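Local structure of UDP-N-acetylglucosamine 3-dehydrogenase (Acidithiobacillus ferrooxidans, 7BVJ) at residues Ala142-Pro147 with Pro218-Arg223; His164-Thr169 with Ala207-Ser212; Ala146-Arg151 with Ala211-Arg216; Arg121-Ile126 with Val233-Asn238. The protein oxidises the 3-hydroxyl of the glucosamine in UDP-N-acetylglucosamine to a ketone with NAD+, a step toward the diamino sugar of lipid A. One frame throughout, in Å; residues are numbered along the deposited sequence.

How the contacts relate
From the N terminus, residues 121-126 enter helix 124-132 and open contact 4, the outermost loop. Strand 139-147 opens contact 1, and contact 3 starts from the end of that strand, sharing Ala146 and Pro147. Helix 157-173 opens contact 2. The loops close in reverse order: contact 2 on 207-212, contact 3 on 211-216, contact 1 on 218-223 and contact 4 on 233-238. The other three lie inside contact 4; contact 2 nests in contact 1, while contact 3 shares a stretch with each. Contacts 1 and 3 join strand 139-147 to its two neighbours in the mixed sheet. Contact 2 lays helix 157-173 on that sheet, and contact 4 fixes the start of helix 124-132 beside it.

Contact 1 of 4, residues Ala142-Pro147 with Pro218-Arg223; sequences AERLAP and PARRMR. With F8U ((2R,3R)-2,3-bis(oxidanyl)butane-1,4-disulfonic acid), chain F.
Ala142-Pro147 and Pro218-Arg223 run antiparallel as neighbouring strands within the mixed sheet of the GFO/IDH/MocA C-terminal domain. The hydrogen-bonded pairs, Glu143 with Arg221 and Leu145 with Ala219, each carry two backbone bonds; Leu145 N to Ala219 O measures 2.8 Å. Ala142 with Met222 and Arg144 with Arg220 form the non-hydrogen-bonded pairs, their side chains on the other face. On the Glu143 face a salt-bridge network gathers at one oxygen. Glu143 OE2 accepts from Arg223 NH2 at 3.2 Å, met from above the carboxylate plane yet lying in the guanidinium plane. Arg221 NH2 adds a shorter but weak bond to Glu143 OE2, 3.0 Å and bent to 129°. The Arg223 chain bends at chi3 (-61°), placing NE 3.3 Å from O13 of the bound disulfonate F8U, whose C01 lies over one guanidinium face, toward its rim. Tyr230 and Ser232 hydrogen-bond the same ligand. Leu145 CD1 packs on Ala219 CB at 3.8 Å on this face. On the opposite face, Met222 CE touches Ala142 CB at 3.8 Å, and Arg144 NH1 lies 3.3 Å from Arg220 CD. Arg144 NH1 and Arg220 NE, like charges, are 4.2 Å apart; the Arg144 NH2 salt bridge to Asp165 would partly offset this. Strand 206-215 flanks 139-147 on its other edge, strand 229-234 flanks 219-225, and helix 157-173 lies against Ala142, Arg144 and Met222.

Contact 2 of 4, residues His164-Thr169 with Ala207-Ser212; sequences HDLDLT and ANLAAS
Leu209 pushes its CD1 methyl from the strand into the helix, where it meets Leu166 CD2 at 3.5 Å, tighter than usual for two carbons. This is the close part of a helix-on-sheet contact: residues 164-169 run nearly antiparallel to 207-212 at 161°, with the axes 9.2 Å apart. The same methyl lies 3.6 Å from Leu166 N and 3.8 Å from Asp165 C, so it rests on the helix backbone as well as on a side chain. One turn on, Thr169 faces Ala207, and both its OG1 and its CG2 come to 3.8 Å from Ala207 CB. Thr169 OG1, set beside its own backbone N (chi1 -67°), also donates back to Asp165 O at 2.8 Å, while Thr169 N reaches that oxygen from the opposite face of its plane; two donors thus grip one carbonyl. An alanine here would probably leave Asp165 O with the helical N-H alone and open a gap against Ala207 CB. The looser part lies toward Ala210, where a buried carboxylate and the strand meet through a water. The water donates to Asp165 OD2 at 2.6 Å and to Ala210 O at 2.9 Å, while Asp165 OD1 is held in a salt bridge by Arg144. Around this, Leu166 packs on Met199 of strand 194-201 and on Val296, Ala300 and Val303 of helix 290-312, while helix 157-173 also touches Leu140 and Ala142 of strand 139-147.

Contact 3 of 4, residues Ala146-Arg151 with Ala211-Arg216; sequences APFKPR and ASRVVR
Ala146 and Ser212 join the ends of two parallel neighbours of the mixed sheet, just before the chain of 211-216 turns a corner at Arg213 and Val214 through an ST turn. Among the backbone hydrogen bonds, Ala146 N donates to Ser212 O at 2.7 Å. Beyond the corner Val215 N returns to Ala146 O at 3.2 Å, a longer bond whose donor stands 44° out of the carbonyl plane. The two bonds clasp Ala146 from both sides of the turn. The ST turn itself is closed by Ser212 OG, which accepts from Val214 N at 3.2 Å with an almost straight N-H (174°). A weaker CA-H...O contact follows: Pro147 CA points its hydrogen at Val215 O, 3.1 Å away. Separately, Val215 CG2, in the crowded position between its backbone N and carbonyl carbon, packs closely on Ala146 O. One water bridges the two backbones: it donates to Pro147 O at 2.7 Å and to Arg213 O at 3.3 Å, with a weak bond from Lys149 NZ. The Arg213 guanidinium is engaged outside the two segments, in a salt bridge to Asp193 and a bond to Ile155 O. Apolar packing is left to Phe148, whose CG, anti to the backbone N (chi1 -156°), is set on the side of Val214 CG1. The ring lies alongside Val214, pointing the same way, with CD1 3.4 Å from Val214 CG1. At its edge, near the ring plane, Phe148 CD1 meets Arg213 O at 3.1 Å.

Contact 4 of 4, residues Arg121-Ile126 with Val233-Asn238; sequences RVHPAI and VDFLNN
Val233, near the end of its strand, sets CG1 against Ala125 CB at 3.6 Å. The same methyl stands over the centre of the Phe235 ring. Asp234 points away from the helix and closes an Asx motif, its OD1 accepting from Asn237 N at 3.1 Å. Phe235 and His123 are central to the contact. The CD2 edge of Phe235 stands over the centre of one His123 face, a T-shaped pair with centroids 4.8 Å apart and planes at 87°. Farther along the edge, Phe235 CE2 meets Ile126 CD1 at 3.2 Å. Phe235 O takes the N-H of His123 NE2 on a lone pair at 3.1 Å. His123 is the N-cap of helix 124-132: its ND1 accepts from Ala125 N at 3.2 Å, close to the ring plane, and with CG anti to the backbone N (chi1 -165°) the ring reaches 233-238. Both ring nitrogens are thus bonded, and Pro124 CD covers the other face. An alanine in place of His123 would probably leave Ala125 N without its capping bond, Phe235 O without this donor and the Phe235 edge facing a gap. Asn238 then brings OD1 to 3.1 Å from His123 CE1, its side chain crossing that of Pro124 at about a right angle.

Contact 1 of 4, residues Ala142-Pro147 with Pro218-Arg223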
loop_
_atom_site.group_PDB
_atom_site.type_symbol
_atom_site.label_atom_id
_atom_site.label_comp_id
_atom_site.label_asym_id
_atom_site.label_seq_id
_atom_site.Cartn_x
_atom_site.Cartn_y
_atom_site.Cartn_z
ATOM N N ALA A 142 -7.587 -1.952 13.982
ATOM C CA ALA A 142 -6.745 -0.895 13.424
ATOM C C ALA A 142 -7.528 0.396 13.237
ATOM O O ALA A 142 -8.750 0.382 13.034
ATOM C CB ALA A 142 -6.085 -1.318 12.084
ATOM N N GLU A 143 -6.794 1.516 13.320
ATOM C CA GLU A 143 -7.324 2.856 13.067
ATOM C C GLU A 143 -6.397 3.622 12.127
ATOM O O GLU A 143 -5.193 3.737 12.390
ATOM C CB GLU A 143 -7.505 3.655 14.368
ATOM C CG GLU A 143 -8.354 2.975 15.413
ATOM C CD GLU A 143 -8.137 3.564 16.788
ATOM O OE1 GLU A 143 -8.839 4.548 17.134
ATOM O OE2 GLU A 143 -7.252 3.046 17.508
ATOM N N ARG A 144 -6.959 4.154 11.042
ATOM C CA ARG A 144 -6.230 5.026 10.119
ATOM C C ARG A 144 -7.063 6.293 9.934
ATOM O O ARG A 144 -8.004 6.319 9.137
ATOM C CB ARG A 144 -5.968 4.332 8.792
ATOM C CG ARG A 144 -4.813 4.903 8.012
ATOM C CD ARG A 144 -4.312 3.893 6.976
ATOM N NE ARG A 144 -3.620 2.756 7.588
ATOM C CZ ARG A 144 -2.302 2.690 7.784
ATOM N NH1 ARG A 144 -1.520 3.707 7.423
ATOM N NH2 ARG A 144 -1.764 1.607 8.340
ATOM N N LEU A 145 -6.706 7.332 10.668
ATOM C CA LEU A 145 -7.484 8.551 10.805
ATOM C C LEU A 145 -6.639 9.708 10.304
ATOM O O LEU A 145 -5.555 9.963 10.839
ATOM C CB LEU A 145 -7.879 8.772 12.268
ATOM C CG LEU A 145 -8.265 7.557 13.112
ATOM C CD1 LEU A 145 -8.695 7.988 14.513
ATOM C CD2 LEU A 145 -9.394 6.767 12.445
ATOM N N ALA A 146 -7.135 10.408 9.283
ATOM C CA ALA A 146 -6.422 11.519 8.681
ATOM C C ALA A 146 -7.208 12.816 8.852
ATOM O O ALA A 146 -8.435 12.818 8.713
ATOM C CB ALA A 146 -6.177 11.262 7.193
ATOM N N PRO A 147 -6.544 13.918 9.184
ATOM C CA PRO A 147 -7.254 15.194 9.293
ATOM C C PRO A 147 -7.793 15.645 7.945
ATOM O O PRO A 147 -7.234 15.345 6.885
ATOM C CB PRO A 147 -6.175 16.155 9.806
ATOM C CG PRO A 147 -4.901 15.576 9.296
ATOM C CD PRO A 147 -5.089 14.078 9.360
ATOM N N PRO A 218 -3.862 13.282 13.244
ATOM C CA PRO A 218 -3.655 11.974 12.609
ATOM C C PRO A 218 -3.527 10.858 13.641
ATOM O O PRO A 218 -3.113 11.074 14.784
ATOM C CB PRO A 218 -2.347 12.160 11.830
ATOM C CG PRO A 218 -2.144 13.645 11.745
ATOM C CD PRO A 218 -2.760 14.214 12.970
ATOM N N ALA A 219 -3.901 9.654 13.223
ATOM C CA ALA A 219 -3.752 8.469 14.064
ATOM C C ALA A 219 -3.628 7.253 13.161
ATOM O O ALA A 219 -4.510 7.006 12.334
ATOM C CB ALA A 219 -4.932 8.317 15.020
ATOM N N ARG A 220 -2.532 6.509 13.305
ATOM C CA ARG A 220 -2.228 5.336 12.482
ATOM C C ARG A 220 -1.754 4.252 13.440
ATOM O O ARG A 220 -0.557 4.181 13.748
ATOM C CB ARG A 220 -1.158 5.653 11.436
ATOM C CG ARG A 220 -1.668 6.155 10.120
ATOM C CD ARG A 220 -0.533 6.292 9.142
ATOM N NE ARG A 220 -0.468 7.630 8.576
ATOM C CZ ARG A 220 0.452 8.033 7.701
ATOM N NH1 ARG A 220 1.401 7.189 7.297
ATOM N NH2 ARG A 220 0.425 9.280 7.232
ATOM N N ARG A 221 -2.688 3.420 13.904
ATOM C CA ARG A 221 -2.389 2.440 14.934
ATOM C C ARG A 221 -2.987 1.087 14.572
ATOM O O ARG A 221 -3.961 1.001 13.812
ATOM C CB ARG A 221 -2.890 2.933 16.290
ATOM C CG ARG A 221 -2.173 4.217 16.744
ATOM C CD ARG A 221 -2.485 4.596 18.183
ATOM N NE ARG A 221 -3.910 4.509 18.488
ATOM C CZ ARG A 221 -4.725 5.555 18.591
ATOM N NH1 ARG A 221 -4.263 6.787 18.406
ATOM N NH2 ARG A 221 -6.010 5.365 18.875
ATOM N N MET A 222 -2.365 0.027 15.098
ATOM C CA MET A 222 -2.868 -1.338 14.939
ATOM C C MET A 222 -2.522 -2.155 16.172
ATOM O O MET A 222 -1.347 -2.288 16.530
ATOM C CB MET A 222 -2.300 -2.029 13.697
ATOM C CG MET A 222 -2.855 -3.456 13.491
ATOM S SD MET A 222 -2.227 -4.274 12.000
ATOM C CE MET A 222 -3.283 -3.542 10.770
ATOM N N ARG A 223 -3.538 -2.722 16.803
ATOM C CA ARG A 223 -3.349 -3.717 17.838
ATOM C C ARG A 223 -3.620 -5.101 17.252
ATOM O O ARG A 223 -4.520 -5.281 16.421
ATOM C CB ARG A 223 -4.252 -3.408 19.036
ATOM C CG ARG A 223 -3.772 -2.159 19.781
ATOM C CD ARG A 223 -4.789 -1.606 20.777
ATOM N NE ARG A 223 -6.045 -1.193 20.144
ATOM C CZ ARG A 223 -6.232 -0.044 19.488
ATOM N NH1 ARG A 223 -5.253 0.845 19.355
ATOM N NH2 ARG A 223 -7.409 0.212 18.959
HETATM C C01 F8U F . -6.769 0.656 23.224
HETATM C C02 F8U F . -6.038 1.796 23.946
HETATM C C03 F8U F . -4.513 1.865 23.876
HETATM C C04 F8U F . -3.764 0.584 23.559
HETATM O O06 F8U F . -1.388 1.919 24.336
HETATM O O07 F8U F . -1.260 -0.360 24.179
HETATM O O08 F8U F . -1.506 1.086 22.204
HETATM O O09 F8U F . -4.071 2.280 25.116
HETATM O O10 F8U F . -6.442 2.997 23.382
HETATM O O12 F8U F . -7.984 -1.241 24.912
HETATM O O13 F8U F . -6.669 -2.142 23.291
HETATM O O14 F8U F . -5.526 -0.839 25.036
HETATM S S05 F8U F . -1.947 0.792 23.550
HETATM S S11 F8U F . -6.741 -0.915 24.157
HETATM O O HOH W 1 -3.172 9.558 9.344
#

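Contact 2 of 4, residues His164-Thr169 with Ala207-Ser212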
loop_
_atom_site.group_PDB
_atom_site.type_symbol
_atom_site.label_atom_id
_atom_site.label_comp_id
_atom_site.label_asym_id
_atom_site.label_seq_id
_atom_site.Cartn_x
_atom_site.Cartn_y
_atom_site.Cartn_z
ATOM N N HIS A 164 -4.807 -0.198 3.332
ATOM C CA HIS A 164 -3.538 -0.525 3.992
ATOM C C HIS A 164 -3.715 -1.647 4.998
ATOM O O HIS A 164 -2.994 -2.658 4.972
ATOM C CB HIS A 164 -2.971 0.700 4.709
ATOM C CG HIS A 164 -2.462 1.762 3.784
ATOM N ND1 HIS A 164 -1.496 1.516 2.832
ATOM C CD2 HIS A 164 -2.786 3.072 3.663
ATOM C CE1 HIS A 164 -1.240 2.629 2.170
ATOM N NE2 HIS A 164 -2.013 3.587 2.651
ATOM N N ASP A 165 -4.667 -1.474 5.912
ATOM C CA ASP A 165 -4.846 -2.448 6.974
ATOM C C ASP A 165 -5.594 -3.679 6.491
ATOM O O ASP A 165 -5.340 -4.779 6.991
ATOM C CB ASP A 165 -5.541 -1.776 8.151
ATOM C CG ASP A 165 -4.787 -0.537 8.608
ATOM O OD1 ASP A 165 -3.574 -0.668 8.869
ATOM O OD2 ASP A 165 -5.387 0.563 8.658
ATOM N N LEU A 166 -6.464 -3.538 5.493
ATOM C CA LEU A 166 -6.983 -4.730 4.831
ATOM C C LEU A 166 -5.845 -5.579 4.271
ATOM O O LEU A 166 -5.821 -6.804 4.460
ATOM C CB LEU A 166 -7.972 -4.335 3.736
ATOM C CG LEU A 166 -9.309 -3.771 4.258
ATOM C CD1 LEU A 166 -10.080 -2.974 3.179
ATOM C CD2 LEU A 166 -10.197 -4.888 4.841
ATOM N N ASP A 167 -4.869 -4.940 3.609
ATOM C CA ASP A 167 -3.758 -5.686 3.037
ATOM C C ASP A 167 -2.912 -6.334 4.125
ATOM O O ASP A 167 -2.526 -7.500 4.003
ATOM C CB ASP A 167 -2.903 -4.766 2.171
ATOM C CG ASP A 167 -1.670 -5.466 1.626
ATOM O OD1 ASP A 167 -1.825 -6.540 0.993
ATOM O OD2 ASP A 167 -0.550 -4.943 1.848
ATOM N N LEU A 168 -2.593 -5.575 5.177
ATOM C CA LEU A 168 -1.833 -6.115 6.294
ATOM C C LEU A 168 -2.532 -7.327 6.888
ATOM O O LEU A 168 -1.891 -8.333 7.203
ATOM C CB LEU A 168 -1.639 -5.045 7.367
ATOM C CG LEU A 168 -0.642 -3.942 7.014
ATOM C CD1 LEU A 168 -0.605 -2.837 8.086
ATOM C CD2 LEU A 168 0.754 -4.549 6.762
ATOM N N THR A 169 -3.849 -7.234 7.047
ATOM C CA THR A 169 -4.649 -8.347 7.532
ATOM C C THR A 169 -4.466 -9.576 6.654
ATOM O O THR A 169 -4.162 -10.680 7.144
ATOM C CB THR A 169 -6.113 -7.922 7.544
ATOM O OG1 THR A 169 -6.319 -6.884 8.527
ATOM C CG2 THR A 169 -6.991 -9.129 7.792
ATOM N N ALA A 207 -10.941 -9.114 11.687
ATOM C CA ALA A 207 -10.301 -7.809 11.534
ATOM C C ALA A 207 -11.343 -6.718 11.710
ATOM O O ALA A 207 -12.386 -6.749 11.061
ATOM C CB ALA A 207 -9.636 -7.662 10.158
ATOM N N ASN A 208 -11.040 -5.737 12.556
ATOM C CA ASN A 208 -11.953 -4.660 12.928
ATOM C C ASN A 208 -11.232 -3.357 12.587
ATOM O O ASN A 208 -10.447 -2.854 13.397
ATOM C CB ASN A 208 -12.327 -4.778 14.449
ATOM C CG ASN A 208 -12.995 -3.534 14.993
ATOM O OD1 ASN A 208 -13.504 -2.698 14.239
ATOM N ND2 ASN A 208 -12.999 -3.403 16.315
ATOM N N LEU A 209 -11.501 -2.822 11.389
ATOM C CA LEU A 209 -10.664 -1.811 10.748
ATOM C C LEU A 209 -11.426 -0.506 10.565
ATOM O O LEU A 209 -12.447 -0.473 9.871
ATOM C CB LEU A 209 -10.177 -2.302 9.383
ATOM C CG LEU A 209 -9.583 -3.710 9.394
ATOM C CD1 LEU A 209 -9.041 -4.040 8.008
ATOM C CD2 LEU A 209 -8.476 -3.744 10.435
ATOM N N ALA A 210 -10.900 0.574 11.134
ATOM C CA ALA A 210 -11.529 1.884 11.062
ATOM C C ALA A 210 -10.681 2.834 10.221
ATOM O O ALA A 210 -9.449 2.776 10.248
ATOM C CB ALA A 210 -11.746 2.456 12.469
ATOM N N ALA A 211 -11.344 3.700 9.462
ATOM C CA ALA A 211 -10.641 4.714 8.696
ATOM C C ALA A 211 -11.487 5.981 8.657
ATOM O O ALA A 211 -12.713 5.909 8.620
ATOM C CB ALA A 211 -10.323 4.222 7.274
ATOM N N SER A 212 -10.823 7.137 8.698
ATOM C CA SER A 212 -11.492 8.435 8.690
ATOM C C SER A 212 -10.612 9.482 8.009
ATOM O O SER A 212 -9.380 9.457 8.128
ATOM C CB SER A 212 -11.834 8.906 10.107
ATOM O OG SER A 212 -12.403 10.211 10.068
HETATM O O HOH W 2 -7.950 0.881 8.641
#

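Contact 3 of 4, residues Ala146-Arg151 with Ala211-Arg216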
loop_
_atom_site.group_PDB
_atom_site.type_symbol
_atom_site.label_atom_id
_atom_site.label_comp_id
_atom_site.label_asym_id
_atom_site.label_seq_id
_atom_site.Cartn_x
_atom_site.Cartn_y
_atom_site.Cartn_z
ATOM N N ALA A 146 -7.135 10.408 9.283
ATOM C CA ALA A 146 -6.422 11.519 8.681
ATOM C C ALA A 146 -7.208 12.816 8.852
ATOM O O ALA A 146 -8.435 12.818 8.713
ATOM C CB ALA A 146 -6.177 11.262 7.193
ATOM N N PRO A 147 -6.544 13.918 9.184
ATOM C CA PRO A 147 -7.254 15.194 9.293
ATOM C C PRO A 147 -7.793 15.645 7.945
ATOM O O PRO A 147 -7.234 15.345 6.885
ATOM C CB PRO A 147 -6.175 16.155 9.806
ATOM C CG PRO A 147 -4.901 15.576 9.296
ATOM C CD PRO A 147 -5.089 14.078 9.360
ATOM N N PHE A 148 -8.897 16.378 7.990
ATOM C CA PHE A 148 -9.482 16.898 6.762
ATOM C C PHE A 148 -8.595 18.003 6.194
ATOM O O PHE A 148 -8.269 18.968 6.891
ATOM C CB PHE A 148 -10.894 17.409 7.022
ATOM C CG PHE A 148 -11.747 17.412 5.802
ATOM C CD1 PHE A 148 -12.135 16.222 5.215
ATOM C CD2 PHE A 148 -12.126 18.601 5.214
ATOM C CE1 PHE A 148 -12.917 16.212 4.070
ATOM C CE2 PHE A 148 -12.904 18.606 4.071
ATOM C CZ PHE A 148 -13.297 17.412 3.497
ATOM N N LYS A 149 -8.173 17.838 4.949
ATOM C CA LYS A 149 -7.320 18.778 4.239
ATOM C C LYS A 149 -8.025 19.235 2.969
ATOM O O LYS A 149 -8.999 18.607 2.536
ATOM C CB LYS A 149 -5.966 18.145 3.878
ATOM C CG LYS A 149 -5.289 17.374 4.982
ATOM C CD LYS A 149 -4.760 16.054 4.452
ATOM C CE LYS A 149 -4.445 15.083 5.586
ATOM N NZ LYS A 149 -4.516 13.666 5.130
ATOM N N PRO A 150 -7.561 20.325 2.339
ATOM C CA PRO A 150 -8.256 20.809 1.133
ATOM C C PRO A 150 -8.513 19.730 0.099
ATOM O O PRO A 150 -9.526 19.786 -0.609
ATOM C CB PRO A 150 -7.308 21.897 0.609
ATOM C CG PRO A 150 -6.694 22.452 1.835
ATOM C CD PRO A 150 -6.480 21.251 2.741
ATOM N N ARG A 151 -7.657 18.715 0.028
ATOM C CA ARG A 151 -7.789 17.656 -0.961
ATOM C C ARG A 151 -8.570 16.444 -0.457
ATOM O O ARG A 151 -8.771 15.498 -1.226
ATOM C CB ARG A 151 -6.397 17.211 -1.427
ATOM C CG ARG A 151 -5.638 18.240 -2.258
ATOM C CD ARG A 151 -4.948 19.310 -1.396
ATOM N NE ARG A 151 -4.100 20.198 -2.199
ATOM C CZ ARG A 151 -3.472 21.272 -1.732
ATOM N NH1 ARG A 151 -3.589 21.617 -0.458
ATOM N NH2 ARG A 151 -2.726 22.008 -2.544
ATOM N N ALA A 211 -11.344 3.700 9.462
ATOM C CA ALA A 211 -10.641 4.714 8.696
ATOM C C ALA A 211 -11.487 5.981 8.657
ATOM O O ALA A 211 -12.713 5.909 8.620
ATOM C CB ALA A 211 -10.323 4.222 7.274
ATOM N N SER A 212 -10.823 7.137 8.698
ATOM C CA SER A 212 -11.492 8.435 8.690
ATOM C C SER A 212 -10.612 9.482 8.009
ATOM O O SER A 212 -9.380 9.457 8.128
ATOM C CB SER A 212 -11.834 8.906 10.107
ATOM O OG SER A 212 -12.403 10.211 10.068
ATOM N N ARG A 213 -11.266 10.416 7.313
ATOM C CA ARG A 213 -10.601 11.549 6.680
ATOM C C ARG A 213 -10.996 12.888 7.293
ATOM O O ARG A 213 -10.685 13.936 6.715
ATOM C CB ARG A 213 -10.880 11.564 5.169
ATOM C CG ARG A 213 -12.334 11.658 4.815
ATOM C CD ARG A 213 -12.560 11.772 3.323
ATOM N NE ARG A 213 -13.968 12.027 3.042
ATOM C CZ ARG A 213 -14.547 11.868 1.859
ATOM N NH1 ARG A 213 -13.834 11.466 0.818
ATOM N NH2 ARG A 213 -15.844 12.125 1.716
ATOM N N VAL A 214 -11.653 12.891 8.449
ATOM C CA VAL A 214 -12.112 14.136 9.057
ATOM C C VAL A 214 -11.718 14.274 10.529
ATOM O O VAL A 214 -12.431 14.924 11.298
ATOM C CB VAL A 214 -13.642 14.261 8.917
ATOM C CG1 VAL A 214 -14.038 14.428 7.465
ATOM C CG2 VAL A 214 -14.341 13.040 9.543
ATOM N N VAL A 215 -10.612 13.664 10.960
ATOM C CA VAL A 215 -10.277 13.743 12.387
ATOM C C VAL A 215 -9.532 15.042 12.681
ATOM O O VAL A 215 -9.124 15.761 11.759
ATOM C CB VAL A 215 -9.447 12.537 12.867
ATOM C CG1 VAL A 215 -10.341 11.335 13.137
ATOM C CG2 VAL A 215 -8.360 12.214 11.875
ATOM N N ARG A 216 -9.356 15.351 13.971
ATOM C CA ARG A 216 -8.529 16.490 14.368
ATOM C C ARG A 216 -7.051 16.209 14.117
ATOM O O ARG A 216 -6.399 16.886 13.308
ATOM C CB ARG A 216 -8.760 16.819 15.846
ATOM C CG ARG A 216 -10.180 17.234 16.210
ATOM C CD ARG A 216 -10.179 18.369 17.231
ATOM N NE ARG A 216 -9.580 19.583 16.677
ATOM C CZ ARG A 216 -9.877 20.815 17.076
ATOM N NH1 ARG A 216 -10.766 21.002 18.043
ATOM N NH2 ARG A 216 -9.283 21.864 16.511
HETATM O O HOH W 3 -7.883 13.541 5.034
#

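Contact 4 of 4, residues Arg121-Ile126 with Val233-Asn238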
loop_
_atom_site.group_PDB
_atom_site.type_symbol
_atom_site.label_atom_id
_atom_site.label_comp_id
_atom_site.label_asym_id
_atom_site.label_seq_id
_atom_site.Cartn_x
_atom_site.Cartn_y
_atom_site.Cartn_z
ATOM N N ARG A 121 3.615 -2.706 3.959
ATOM C CA ARG A 121 4.278 -3.991 4.099
ATOM C C ARG A 121 5.740 -3.830 4.472
ATOM O O ARG A 121 6.301 -4.725 5.113
ATOM C CB ARG A 121 4.180 -4.800 2.813
ATOM C CG ARG A 121 2.800 -5.262 2.425
ATOM C CD ARG A 121 2.886 -6.289 1.337
ATOM N NE ARG A 121 1.587 -6.876 1.015
ATOM C CZ ARG A 121 1.447 -8.083 0.483
ATOM N NH1 ARG A 121 2.523 -8.798 0.212
ATOM N NH2 ARG A 121 0.251 -8.568 0.215
ATOM N N VAL A 122 6.389 -2.734 4.063
ATOM C CA VAL A 122 7.809 -2.550 4.364
ATOM C C VAL A 122 8.013 -1.658 5.586
ATOM O O VAL A 122 9.155 -1.326 5.928
ATOM C CB VAL A 122 8.603 -2.033 3.137
ATOM C CG1 VAL A 122 8.326 -2.876 1.894
ATOM C CG2 VAL A 122 8.328 -0.580 2.851
ATOM N N HIS A 123 6.930 -1.290 6.271
ATOM C CA HIS A 123 7.044 -0.560 7.524
ATOM C C HIS A 123 7.899 -1.348 8.518
ATOM O O HIS A 123 7.784 -2.576 8.593
ATOM C CB HIS A 123 5.662 -0.296 8.127
ATOM C CG HIS A 123 5.678 0.738 9.210
ATOM N ND1 HIS A 123 6.148 0.477 10.479
ATOM C CD2 HIS A 123 5.333 2.048 9.200
ATOM C CE1 HIS A 123 6.074 1.577 11.210
ATOM N NE2 HIS A 123 5.582 2.545 10.457
ATOM N N PRO A 124 8.778 -0.678 9.276
ATOM C CA PRO A 124 9.696 -1.419 10.166
ATOM C C PRO A 124 8.992 -2.323 11.175
ATOM O O PRO A 124 9.487 -3.418 11.484
ATOM C CB PRO A 124 10.485 -0.297 10.861
ATOM C CG PRO A 124 10.413 0.870 9.934
ATOM C CD PRO A 124 9.112 0.759 9.181
ATOM N N ALA A 125 7.844 -1.895 11.702
ATOM C CA ALA A 125 7.142 -2.723 12.675
ATOM C C ALA A 125 6.616 -3.996 12.032
ATOM O O ALA A 125 6.683 -5.083 12.631
ATOM C CB ALA A 125 6.002 -1.930 13.309
ATOM N N ILE A 126 6.120 -3.889 10.800
ATOM C CA ILE A 126 5.575 -5.065 10.129
ATOM C C ILE A 126 6.702 -6.022 9.753
ATOM O O ILE A 126 6.559 -7.242 9.863
ATOM C CB ILE A 126 4.741 -4.649 8.901
ATOM C CG1 ILE A 126 3.278 -4.385 9.274
ATOM C CG2 ILE A 126 4.708 -5.782 7.875
ATOM C CD1 ILE A 126 3.050 -3.517 10.481
ATOM N N VAL A 233 1.118 -1.301 17.604
ATOM C CA VAL A 233 1.947 -0.621 16.623
ATOM C C VAL A 233 1.400 0.789 16.446
ATOM O O VAL A 233 0.220 0.967 16.105
ATOM C CB VAL A 233 1.958 -1.361 15.278
ATOM C CG1 VAL A 233 2.820 -0.605 14.259
ATOM C CG2 VAL A 233 2.457 -2.772 15.442
ATOM N N ASP A 234 2.258 1.784 16.674
ATOM C CA ASP A 234 2.019 3.167 16.270
ATOM C C ASP A 234 2.837 3.390 15.004
ATOM O O ASP A 234 4.054 3.609 15.065
ATOM C CB ASP A 234 2.428 4.142 17.362
ATOM C CG ASP A 234 1.918 5.556 17.114
ATOM O OD1 ASP A 234 1.730 5.994 15.934
ATOM O OD2 ASP A 234 1.718 6.239 18.135
ATOM N N PHE A 235 2.157 3.289 13.860
ATOM C CA PHE A 235 2.794 3.485 12.566
ATOM C C PHE A 235 3.374 4.890 12.444
ATOM O O PHE A 235 4.489 5.070 11.936
ATOM C CB PHE A 235 1.778 3.238 11.449
ATOM C CG PHE A 235 1.469 1.782 11.215
ATOM C CD1 PHE A 235 0.209 1.271 11.492
ATOM C CD2 PHE A 235 2.436 0.931 10.706
ATOM C CE1 PHE A 235 -0.084 -0.080 11.277
ATOM C CE2 PHE A 235 2.162 -0.421 10.485
ATOM C CZ PHE A 235 0.898 -0.926 10.768
ATOM N N LEU A 236 2.628 5.897 12.902
ATOM C CA LEU A 236 3.062 7.282 12.752
ATOM C C LEU A 236 4.337 7.540 13.538
ATOM O O LEU A 236 5.333 8.034 12.992
ATOM C CB LEU A 236 1.949 8.227 13.210
ATOM C CG LEU A 236 1.582 9.354 12.254
ATOM C CD1 LEU A 236 1.454 8.821 10.835
ATOM C CD2 LEU A 236 0.288 10.002 12.709
ATOM N N ASN A 237 4.330 7.192 14.821
ATOM C CA ASN A 237 5.470 7.434 15.687
ATOM C C ASN A 237 6.514 6.333 15.616
ATOM O O ASN A 237 7.544 6.443 16.284
ATOM C CB ASN A 237 4.978 7.642 17.116
ATOM C CG ASN A 237 4.040 8.838 17.222
ATOM O OD1 ASN A 237 4.059 9.723 16.367
ATOM N ND2 ASN A 237 3.211 8.863 18.257
ATOM N N ASN A 238 6.278 5.302 14.800
ATOM C CA ASN A 238 7.216 4.206 14.550
ATOM C C ASN A 238 7.593 3.464 15.838
ATOM O O ASN A 238 8.771 3.192 16.102
ATOM C CB ASN A 238 8.466 4.714 13.816
ATOM C CG ASN A 238 9.217 3.603 13.076
ATOM O OD1 ASN A 238 8.643 2.884 12.256
ATOM N ND2 ASN A 238 10.507 3.467 13.364
#